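Local structure of BpsB (PgaB), Poly-beta-1,6-N-acetyl-D-glucosamine N-deacetylase (Bordetella bronchiseptica RB50, 5BU6) at residues A[56-61]-A[72-77]; A[96-101]-A[146-151]; A[217-222]-A[240-245]. The protein removes acetyl groups from the N-acetylglucosamine units of poly-beta-1,6-N-acetyl-D-glucosamine as a metal-binding family 4 carbohydrate esterase, and is required for biofilm formation in Bordetella bronchiseptica. The protein carries 5 engineered substitutions. All coordinates share one frame; numbering follows the deposited sequence.

Contact 1. Residues A[56-61]-A[72-77]; sequences NPISMQ and PLPPRP. With EDO (1,2-ethanediol), chain J.
Here a short parallel beta bridge begins: Asn56, in strand 56-57, pairs with Pro77, the first residue of strand 77-83, and helix 60-67 makes the connection between them, a beta-alpha-beta crossover in the parallel sheet. Two hydrogen bonds come from Asn56 alone. Asn56 N gives an almost straight bond to Arg76 O (2.8 Å, 172° at the hydrogen). The side chain does the same one residue earlier, Asn56 ND2 reaching Pro75 O at 2.7 Å, with CG anti to the carbonyl carbon (chi1 -72°). That oxygen lies in the plane of the Asn56 amide, whereas ND2 stands above the plane of the Pro75 carbonyl. Asn56 thus grips two successive carbonyls of a proline-rich turn in which Arg76 has positive phi; the Arg76 NE bonds to Gly54 O.

Apolar contacts extend the joint beyond the bridge. Asn56 CB slides past the Pro74 ring, 3.6 Å from its CG. Ile58 holds CG1 in the crowded position between backbone N and carbonyl carbon, which leaves CG2 to meet Pro74 CD at 3.7 Å and CD1 to cross Leu73 at about a right angle. Ile58 and Pro77 lie side by side, pointing the same way, with Ile58 CG2 3.8 Å from Pro77 CB. Ile63 of helix 60-67 also touches Ile58.

Ser59 is the N-cap of that helix, and beyond it Gln61 N donates to O2 of a 1,2-ethanediol, probably from the crystallisation liquor.

Where the strands pair, Asn56 O accepts a CA-H...O contact from Pro77 CA at 3.3 Å.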
loop_
_atom_site.group_PDB
_atom_site.type_symbol
_atom_site.label_atom_id
_atom_site.label_comp_id
_atom_site.label_asym_id
_atom_site.label_seq_id
_atom_site.Cartn_x
_atom_site.Cartn_y
_atom_site.Cartn_z
ATOM N N ASN A 56 -9.860 15.180 -9.544
ATOM C CA ASN A 56 -10.112 15.650 -8.189
ATOM C C ASN A 56 -9.686 14.608 -7.172
ATOM O O ASN A 56 -10.417 13.661 -6.914
ATOM C CB ASN A 56 -11.600 15.986 -8.011
ATOM C CG ASN A 56 -11.995 17.244 -8.729
ATOM O OD1 ASN A 56 -11.488 18.325 -8.428
ATOM N ND2 ASN A 56 -12.908 17.123 -9.682
ATOM N N PRO A 57 -8.478 14.757 -6.611
ATOM C CA PRO A 57 -8.029 13.805 -5.597
ATOM C C PRO A 57 -8.966 13.762 -4.385
ATOM O O PRO A 57 -9.377 14.796 -3.875
ATOM C CB PRO A 57 -6.638 14.320 -5.223
ATOM C CG PRO A 57 -6.169 15.030 -6.512
ATOM C CD PRO A 57 -7.420 15.705 -6.998
ATOM N N ILE A 58 -9.301 12.549 -3.967
ATOM C CA ILE A 58 -10.241 12.289 -2.864
ATOM C C ILE A 58 -9.545 11.533 -1.717
ATOM O O ILE A 58 -8.455 10.971 -1.893
ATOM C CB ILE A 58 -11.455 11.441 -3.350
ATOM C CG1 ILE A 58 -10.963 10.049 -3.790
ATOM C CG2 ILE A 58 -12.228 12.167 -4.449
ATOM C CD1 ILE A 58 -11.997 9.162 -4.426
ATOM N N SER A 59 -10.165 11.509 -0.538
ATOM C CA SER A 59 -9.632 10.696 0.564
ATOM C C SER A 59 -10.339 9.346 0.614
ATOM O O SER A 59 -11.390 9.164 0.008
ATOM C CB SER A 59 -9.830 11.399 1.896
ATOM O OG SER A 59 -11.230 11.623 2.086
ATOM N N MET A 60 -9.798 8.414 1.392
ATOM C CA MET A 60 -10.505 7.156 1.635
ATOM C C MET A 60 -11.829 7.378 2.371
ATOM O O MET A 60 -12.807 6.660 2.153
ATOM C CB MET A 60 -9.632 6.189 2.440
ATOM C CG MET A 60 -10.256 4.797 2.556
ATOM S SD MET A 60 -9.383 3.597 1.545
ATOM C CE MET A 60 -7.767 3.637 2.318
ATOM N N GLN A 61 -11.855 8.364 3.263
ATOM C CA GLN A 61 -13.099 8.695 3.950
ATOM C C GLN A 61 -14.188 9.103 2.942
ATOM O O GLN A 61 -15.379 8.794 3.109
ATOM C CB GLN A 61 -12.877 9.811 4.963
ATOM C CG GLN A 61 -14.119 10.101 5.789
ATOM C CD GLN A 61 -14.514 8.907 6.653
ATOM O OE1 GLN A 61 -13.694 8.376 7.396
ATOM N NE2 GLN A 61 -15.769 8.473 6.541
ATOM N N PRO A 72 -21.772 12.138 -2.545
ATOM C CA PRO A 72 -21.139 11.667 -3.779
ATOM C C PRO A 72 -19.705 12.199 -3.969
ATOM O O PRO A 72 -19.353 13.265 -3.454
ATOM C CB PRO A 72 -22.065 12.202 -4.876
ATOM C CG PRO A 72 -22.876 13.262 -4.209
ATOM C CD PRO A 72 -23.050 12.816 -2.809
ATOM N N LEU A 73 -18.901 11.439 -4.699
ATOM C CA LEU A 73 -17.562 11.870 -5.105
ATOM C C LEU A 73 -17.631 13.048 -6.073
ATOM O O LEU A 73 -18.595 13.160 -6.813
ATOM C CB LEU A 73 -16.821 10.710 -5.762
ATOM C CG LEU A 73 -16.617 9.471 -4.883
ATOM C CD1 LEU A 73 -15.776 8.408 -5.581
ATOM C CD2 LEU A 73 -15.986 9.888 -3.564
ATOM N N PRO A 74 -16.593 13.910 -6.099
ATOM C CA PRO A 74 -16.562 14.929 -7.162
ATOM C C PRO A 74 -16.284 14.281 -8.519
ATOM O O PRO A 74 -15.911 13.100 -8.550
ATOM C CB PRO A 74 -15.404 15.830 -6.743
ATOM C CG PRO A 74 -14.460 14.880 -6.048
ATOM C CD PRO A 74 -15.364 13.929 -5.285
ATOM N N PRO A 75 -16.439 15.032 -9.622
ATOM C CA PRO A 75 -16.091 14.484 -10.939
ATOM C C PRO A 75 -14.611 14.098 -11.055
ATOM O O PRO A 75 -13.768 14.658 -10.346
ATOM C CB PRO A 75 -16.439 15.625 -11.908
ATOM C CG PRO A 75 -16.611 16.829 -11.073
ATOM C CD PRO A 75 -17.056 16.364 -9.730
ATOM N N ARG A 76 -14.325 13.140 -11.936
ATOM C CA ARG A 76 -12.970 12.607 -12.143
ATOM C C ARG A 76 -12.212 12.367 -10.844
ATOM O O ARG A 76 -11.096 12.876 -10.668
ATOM C CB ARG A 76 -12.165 13.559 -13.038
ATOM C CG ARG A 76 -12.726 13.674 -14.464
ATOM C CD ARG A 76 -12.227 14.938 -15.158
ATOM N NE ARG A 76 -12.554 16.142 -14.392
ATOM C CZ ARG A 76 -13.621 16.910 -14.603
ATOM N NH1 ARG A 76 -14.481 16.616 -15.572
ATOM N NH2 ARG A 76 -13.828 17.979 -13.846
ATOM N N PRO A 77 -12.805 11.576 -9.924
ATOM C CA PRO A 77 -12.197 11.409 -8.605
ATOM C C PRO A 77 -11.022 10.460 -8.676
ATOM O O PRO A 77 -11.087 9.441 -9.382
ATOM C CB PRO A 77 -13.340 10.806 -7.763
ATOM C CG PRO A 77 -14.115 10.047 -8.718
ATOM C CD PRO A 77 -14.008 10.738 -10.070
HETATM C C1 EDO J . -7.945 11.057 5.623
HETATM O O1 EDO J . -7.482 11.608 4.385
HETATM C C2 EDO J . -9.393 10.587 5.465
HETATM O O2 EDO J . -9.481 9.361 4.717
#

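Contact 2. Residues A[96-101]-A[146-151]. Engineered in segment 96-101: Ala98 (natural residue Lys), Ala99 (natural residue Lys). With EDO (1,2-ethanediol), chain J.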
loop_
_atom_site.group_PDB
_atom_site.type_symbol
_atom_site.label_atom_id
_atom_site.label_comp_id
_atom_site.label_asym_id
_atom_site.label_seq_id
_atom_site.Cartn_x
_atom_site.Cartn_y
_atom_site.Cartn_z
ATOM N N LEU A 96 4.082 18.666 -0.786
ATOM C CA LEU A 96 3.362 18.855 -2.033
ATOM C C LEU A 96 1.872 18.581 -1.832
ATOM O O LEU A 96 1.026 19.285 -2.372
ATOM C CB LEU A 96 3.925 17.958 -3.133
ATOM C CG LEU A 96 5.109 18.501 -3.937
ATOM C CD1 LEU A 96 5.511 17.495 -4.998
ATOM C CD2 LEU A 96 4.776 19.842 -4.574
ATOM N N LEU A 97 1.546 17.549 -1.068
ATOM C CA LEU A 97 0.153 17.290 -0.739
ATOM C C LEU A 97 -0.468 18.515 -0.077
ATOM O O LEU A 97 -1.579 18.916 -0.410
ATOM C CB LEU A 97 0.040 16.084 0.179
ATOM C CG LEU A 97 0.422 14.754 -0.467
ATOM C CD1 LEU A 97 0.326 13.658 0.559
ATOM C CD2 LEU A 97 -0.486 14.442 -1.658
ATOM N N ALA A 98 0.266 19.120 0.850
ATOM C CA ALA A 98 -0.209 20.322 1.531
ATOM C C ALA A 98 -0.388 21.490 0.569
ATOM O O ALA A 98 -1.399 22.191 0.611
ATOM C CB ALA A 98 0.744 20.702 2.651
ATOM N N ALA A 99 0.597 21.701 -0.299
ATOM C CA ALA A 99 0.577 22.824 -1.222
ATOM C C ALA A 99 -0.567 22.734 -2.234
ATOM O O ALA A 99 -1.149 23.745 -2.595
ATOM C CB ALA A 99 1.913 22.929 -1.948
ATOM N N PHE A 100 -0.883 21.525 -2.688
ATOM C CA PHE A 100 -1.983 21.330 -3.636
ATOM C C PHE A 100 -3.309 21.054 -2.927
ATOM O O PHE A 100 -4.357 21.011 -3.566
ATOM C CB PHE A 100 -1.665 20.169 -4.585
ATOM C CG PHE A 100 -0.724 20.534 -5.705
ATOM C CD1 PHE A 100 0.643 20.606 -5.487
ATOM C CD2 PHE A 100 -1.212 20.784 -6.983
ATOM C CE1 PHE A 100 1.515 20.955 -6.528
ATOM C CE2 PHE A 100 -0.347 21.121 -8.025
ATOM C CZ PHE A 100 1.016 21.200 -7.792
ATOM N N ASN A 101 -3.237 20.856 -1.609
ATOM C CA ASN A 101 -4.359 20.431 -0.779
ATOM C C ASN A 101 -4.987 19.125 -1.253
ATOM O O ASN A 101 -6.201 18.989 -1.291
ATOM C CB ASN A 101 -5.436 21.519 -0.703
ATOM C CG ASN A 101 -6.370 21.314 0.475
ATOM O OD1 ASN A 101 -5.929 20.970 1.574
ATOM N ND2 ASN A 101 -7.665 21.487 0.246
ATOM N N SER A 146 -2.454 15.840 10.178
ATOM C CA SER A 146 -2.640 16.965 9.255
ATOM C C SER A 146 -4.042 16.993 8.622
ATOM O O SER A 146 -4.483 18.009 8.101
ATOM C CB SER A 146 -1.598 16.915 8.145
ATOM O OG SER A 146 -1.903 15.878 7.217
ATOM N N GLY A 147 -4.733 15.860 8.654
ATOM C CA GLY A 147 -6.035 15.742 8.022
ATOM C C GLY A 147 -5.949 15.303 6.570
ATOM O O GLY A 147 -6.955 14.929 5.979
ATOM N N LEU A 148 -4.749 15.339 5.992
ATOM C CA LEU A 148 -4.597 15.058 4.572
ATOM C C LEU A 148 -4.299 13.591 4.297
ATOM O O LEU A 148 -4.477 13.133 3.187
ATOM C CB LEU A 148 -3.471 15.896 3.968
ATOM C CG LEU A 148 -3.580 17.414 3.939
ATOM C CD1 LEU A 148 -2.206 17.979 3.635
ATOM C CD2 LEU A 148 -4.589 17.844 2.885
ATOM N N VAL A 149 -3.832 12.858 5.301
ATOM C CA VAL A 149 -3.258 11.545 5.039
ATOM C C VAL A 149 -3.975 10.439 5.806
ATOM O O VAL A 149 -4.136 10.528 7.009
ATOM C CB VAL A 149 -1.767 11.531 5.413
ATOM C CG1 VAL A 149 -1.210 10.123 5.379
ATOM C CG2 VAL A 149 -0.977 12.471 4.496
ATOM N N GLU A 150 -4.374 9.393 5.098
ATOM C CA GLU A 150 -4.944 8.181 5.704
ATOM C C GLU A 150 -3.825 7.159 5.809
ATOM O O GLU A 150 -3.153 6.866 4.819
ATOM C CB GLU A 150 -6.076 7.624 4.845
ATOM C CG GLU A 150 -6.531 6.213 5.199
ATOM C CD GLU A 150 -7.844 6.189 5.975
ATOM O OE1 GLU A 150 -8.431 7.269 6.201
ATOM O OE2 GLU A 150 -8.293 5.086 6.355
ATOM N N LEU A 151 -3.611 6.621 6.999
ATOM C CA LEU A 151 -2.598 5.583 7.169
ATOM C C LEU A 151 -3.233 4.224 6.914
ATOM O O LEU A 151 -4.377 3.954 7.318
ATOM C CB LEU A 151 -1.990 5.638 8.571
ATOM C CG LEU A 151 -1.171 6.872 8.952
ATOM C CD1 LEU A 151 -0.499 6.663 10.318
ATOM C CD2 LEU A 151 -0.146 7.210 7.889
HETATM C C1 EDO J . -7.945 11.057 5.623
HETATM O O1 EDO J . -7.482 11.608 4.385
HETATM C C2 EDO J . -9.393 10.587 5.465
HETATM O O2 EDO J . -9.481 9.361 4.717
#
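Leu148 contributes the largest share of this joint between the C-terminal end of helix 88-100 and the turn leading into strand 149-153. With CG anti to the carbonyl carbon (chi1 -64°) its side chain runs toward the helix, and chi2 (165°) splays CD1 to Ala98 and CD2 to Asn101. The close part is Leu148 CD1 against the helix backbone, 3.7 Å from Ala98 CA. Deeper in, the fit is looser but buried and wholly apolar: Leu97 CD1 meets Val149 CG2 at 4.3 Å.

The solvent side is thinner. Leu148 CD2 sits 3.6 Å from Asn101 OD1, the two side chains crossing at about a right angle. Exposed Asn101, with positive phi, is the C-prime residue of the Schellman motif that ends the helix. Ala98, an engineered residue in place of the natural Lys, is exposed too; Ala98 CB is 4.1 Å from Leu148 CD1, farther than its CA. Just before the strand, Leu148 N donates to Ser146 OG at 3.1 Å, an ST turn.

Strand 104-108 lies beside strand 149-153 in the parallel sheet, its Ala104 bonding to the backbone of Leu148 and Glu150 and touching Leu97. Phe47 of helix 43-52 covers Leu97 as well, while Met143 of helix 137-145 packs on Val149.

Contact 3. Residues A[217-222]-A[240-245]; sequences SIVWPY and IGLTLQ
Ile240 opens the parallel strand pair of a beta-alpha-beta unit, running at 13° to strand 217-219. Ile240 O accepts from Ile218 N at 2.9 Å, nearly along the C=O axis, and Ile240 CG2 packs 3.7 Å from Ser217 CB on the face that both share with Val219 and Leu242. Gly241 pairs with Ile218, whose O receives a CA-H...O contact from Gly241 CA. On the opposite face, that of Ile218 and Gly241, the Trp220 indole comes close to Gly241, and Ile218 CG1 lies over the centre of one ring face, 3.8 Å above it. Leu242 N continues the ladder, donating to Ile218 O at 2.9 Å, and Leu242 CB meets Val219 CG2 at 4.2 Å. Leu242 O takes two bonds, one from Trp220 N (3.2 Å) and one from a water that donates to Trp220 O, bridging the strands as they part. Thr243 OG1 accepts from Gln245 N, an ST turn, and bonds to Ile258 O. Leu244 CD1 reaches Tyr222 C at 3.5 Å.

Helix 227-235 connects the strands and packs on Trp220 through Ala233, helix 60-67 covers Ser217 and Ile240 with Met60, and Ser153 of strand 149-153 bonds to the backbone of Ser217 and Val219.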
loop_
_atom_site.group_PDB
_atom_site.type_symbol
_atom_site.label_atom_id
_atom_site.label_comp_id
_atom_site.label_asym_id
_atom_site.label_seq_id
_atom_site.Cartn_x
_atom_site.Cartn_y
_atom_site.Cartn_z
ATOM N N SER A 217 -7.672 -0.307 6.315
ATOM C CA SER A 217 -7.350 -0.743 4.971
ATOM C C SER A 217 -5.982 -1.424 4.900
ATOM O O SER A 217 -5.094 -1.130 5.714
ATOM C CB SER A 217 -7.396 0.459 4.018
ATOM O OG SER A 217 -6.578 1.505 4.511
ATOM N N ILE A 218 -5.838 -2.341 3.943
ATOM C CA ILE A 218 -4.569 -3.022 3.660
ATOM C C ILE A 218 -4.217 -2.848 2.203
ATOM O O ILE A 218 -5.062 -3.056 1.307
ATOM C CB ILE A 218 -4.635 -4.537 3.998
ATOM C CG1 ILE A 218 -3.434 -5.280 3.419
ATOM C CG2 ILE A 218 -5.892 -5.176 3.436
ATOM C CD1 ILE A 218 -2.177 -5.064 4.191
ATOM N N VAL A 219 -2.989 -2.419 1.949
ATOM C CA VAL A 219 -2.454 -2.387 0.596
ATOM C C VAL A 219 -1.560 -3.598 0.464
ATOM O O VAL A 219 -0.512 -3.647 1.093
ATOM C CB VAL A 219 -1.619 -1.118 0.301
ATOM C CG1 VAL A 219 -1.075 -1.163 -1.167
ATOM C CG2 VAL A 219 -2.455 0.146 0.525
ATOM N N TRP A 220 -1.977 -4.573 -0.331
ATOM C CA TRP A 220 -1.268 -5.836 -0.416
ATOM C C TRP A 220 0.068 -5.649 -1.143
ATOM O O TRP A 220 0.078 -5.205 -2.273
ATOM C CB TRP A 220 -2.142 -6.864 -1.152
ATOM C CG TRP A 220 -3.428 -7.232 -0.391
ATOM C CD1 TRP A 220 -4.723 -6.864 -0.709
ATOM C CD2 TRP A 220 -3.518 -8.053 0.771
ATOM N NE1 TRP A 220 -5.605 -7.401 0.207
ATOM C CE2 TRP A 220 -4.893 -8.134 1.128
ATOM C CE3 TRP A 220 -2.568 -8.725 1.566
ATOM C CZ2 TRP A 220 -5.335 -8.864 2.230
ATOM C CZ3 TRP A 220 -3.015 -9.451 2.666
ATOM C CH2 TRP A 220 -4.386 -9.504 2.993
ATOM N N PRO A 221 1.191 -6.018 -0.497
ATOM C CA PRO A 221 2.464 -6.013 -1.231
ATOM C C PRO A 221 2.389 -6.820 -2.508
ATOM O O PRO A 221 1.812 -7.915 -2.502
ATOM C CB PRO A 221 3.444 -6.653 -0.237
ATOM C CG PRO A 221 2.889 -6.247 1.115
ATOM C CD PRO A 221 1.374 -6.331 0.930
ATOM N N TYR A 222 2.958 -6.268 -3.583
ATOM C CA TYR A 222 3.023 -6.931 -4.867
ATOM C C TYR A 222 1.631 -7.271 -5.412
ATOM O O TYR A 222 1.520 -8.051 -6.344
ATOM C CB TYR A 222 3.873 -8.200 -4.776
ATOM C CG TYR A 222 5.145 -8.014 -3.981
ATOM C CD1 TYR A 222 6.178 -7.220 -4.464
ATOM C CD2 TYR A 222 5.314 -8.630 -2.743
ATOM C CE1 TYR A 222 7.342 -7.043 -3.739
ATOM C CE2 TYR A 222 6.478 -8.465 -2.012
ATOM C CZ TYR A 222 7.486 -7.671 -2.517
ATOM O OH TYR A 222 8.642 -7.497 -1.804
ATOM N N ILE A 240 -11.143 -2.892 3.771
ATOM C CA ILE A 240 -10.792 -2.156 2.564
ATOM C C ILE A 240 -9.460 -2.695 2.090
ATOM O O ILE A 240 -8.503 -2.713 2.853
ATOM C CB ILE A 240 -10.697 -0.632 2.815
ATOM C CG1 ILE A 240 -12.079 -0.067 3.190
ATOM C CG2 ILE A 240 -10.103 0.081 1.587
ATOM C CD1 ILE A 240 -12.036 1.398 3.531
ATOM N N GLY A 241 -9.401 -3.186 0.858
ATOM C CA GLY A 241 -8.157 -3.766 0.373
ATOM C C GLY A 241 -7.800 -3.221 -0.993
ATOM O O GLY A 241 -8.661 -3.018 -1.842
ATOM N N LEU A 242 -6.517 -2.980 -1.201
ATOM C CA LEU A 242 -6.049 -2.438 -2.464
ATOM C C LEU A 242 -5.138 -3.414 -3.187
ATOM O O LEU A 242 -4.133 -3.870 -2.626
ATOM C CB LEU A 242 -5.319 -1.122 -2.237
ATOM C CG LEU A 242 -6.256 0.069 -1.941
ATOM C CD1 LEU A 242 -6.774 0.072 -0.501
ATOM C CD2 LEU A 242 -5.549 1.378 -2.255
ATOM N N THR A 243 -5.494 -3.689 -4.440
ATOM C CA THR A 243 -4.867 -4.708 -5.267
ATOM C C THR A 243 -4.001 -4.029 -6.331
ATOM O O THR A 243 -3.870 -2.817 -6.334
ATOM C CB THR A 243 -5.906 -5.583 -5.942
ATOM O OG1 THR A 243 -6.491 -4.863 -7.039
ATOM C CG2 THR A 243 -6.998 -5.933 -4.962
ATOM N N LEU A 244 -3.419 -4.806 -7.230
ATOM C CA LEU A 244 -2.708 -4.239 -8.384
ATOM C C LEU A 244 -3.427 -4.531 -9.702
ATOM O O LEU A 244 -2.859 -4.372 -10.782
ATOM C CB LEU A 244 -1.264 -4.764 -8.460
ATOM C CG LEU A 244 -0.246 -4.061 -7.559
ATOM C CD1 LEU A 244 1.116 -4.705 -7.711
ATOM C CD2 LEU A 244 -0.178 -2.585 -7.907
ATOM N N GLN A 245 -4.672 -4.972 -9.606
ATOM C CA GLN A 245 -5.519 -5.089 -10.790
ATOM C C GLN A 245 -5.839 -3.668 -11.236
ATOM O O GLN A 245 -6.220 -2.850 -10.415
ATOM C CB GLN A 245 -6.790 -5.877 -10.464
ATOM C CG GLN A 245 -7.698 -6.184 -11.637
ATOM C CD GLN A 245 -9.045 -6.729 -11.190
ATOM O OE1 GLN A 245 -9.244 -7.031 -10.010
ATOM N NE2 GLN A 245 -9.983 -6.849 -12.129
HETATM O O HOH W 1 -1.847 -4.223 -3.807
#

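Contacts 1 and 2 reach the same parallel sheet, their centres 14 Å apart, and share one 1,2-ethanediol: its O2 accepts from Gln61 N and donates to Glu150 OE1 at 2.8 Å. Met60 joins all three sites. Met60 CB lies 4.0 Å from Glu150 CD of contact 2, and Met60 CE 3.3 Å from Ser217 OG in contact 3. Arg216, just before segment 217-222, bonds to both Gln61 and Glu150. Contact 3 adjoins the nickel site of Asp84, His154 and His159: the Tyr222 side chain is about 6 Å from a bound nickel ion and meets His159 edge-to-face, and Val219 O bonds to His154 ND1, probably orienting that metal ligand.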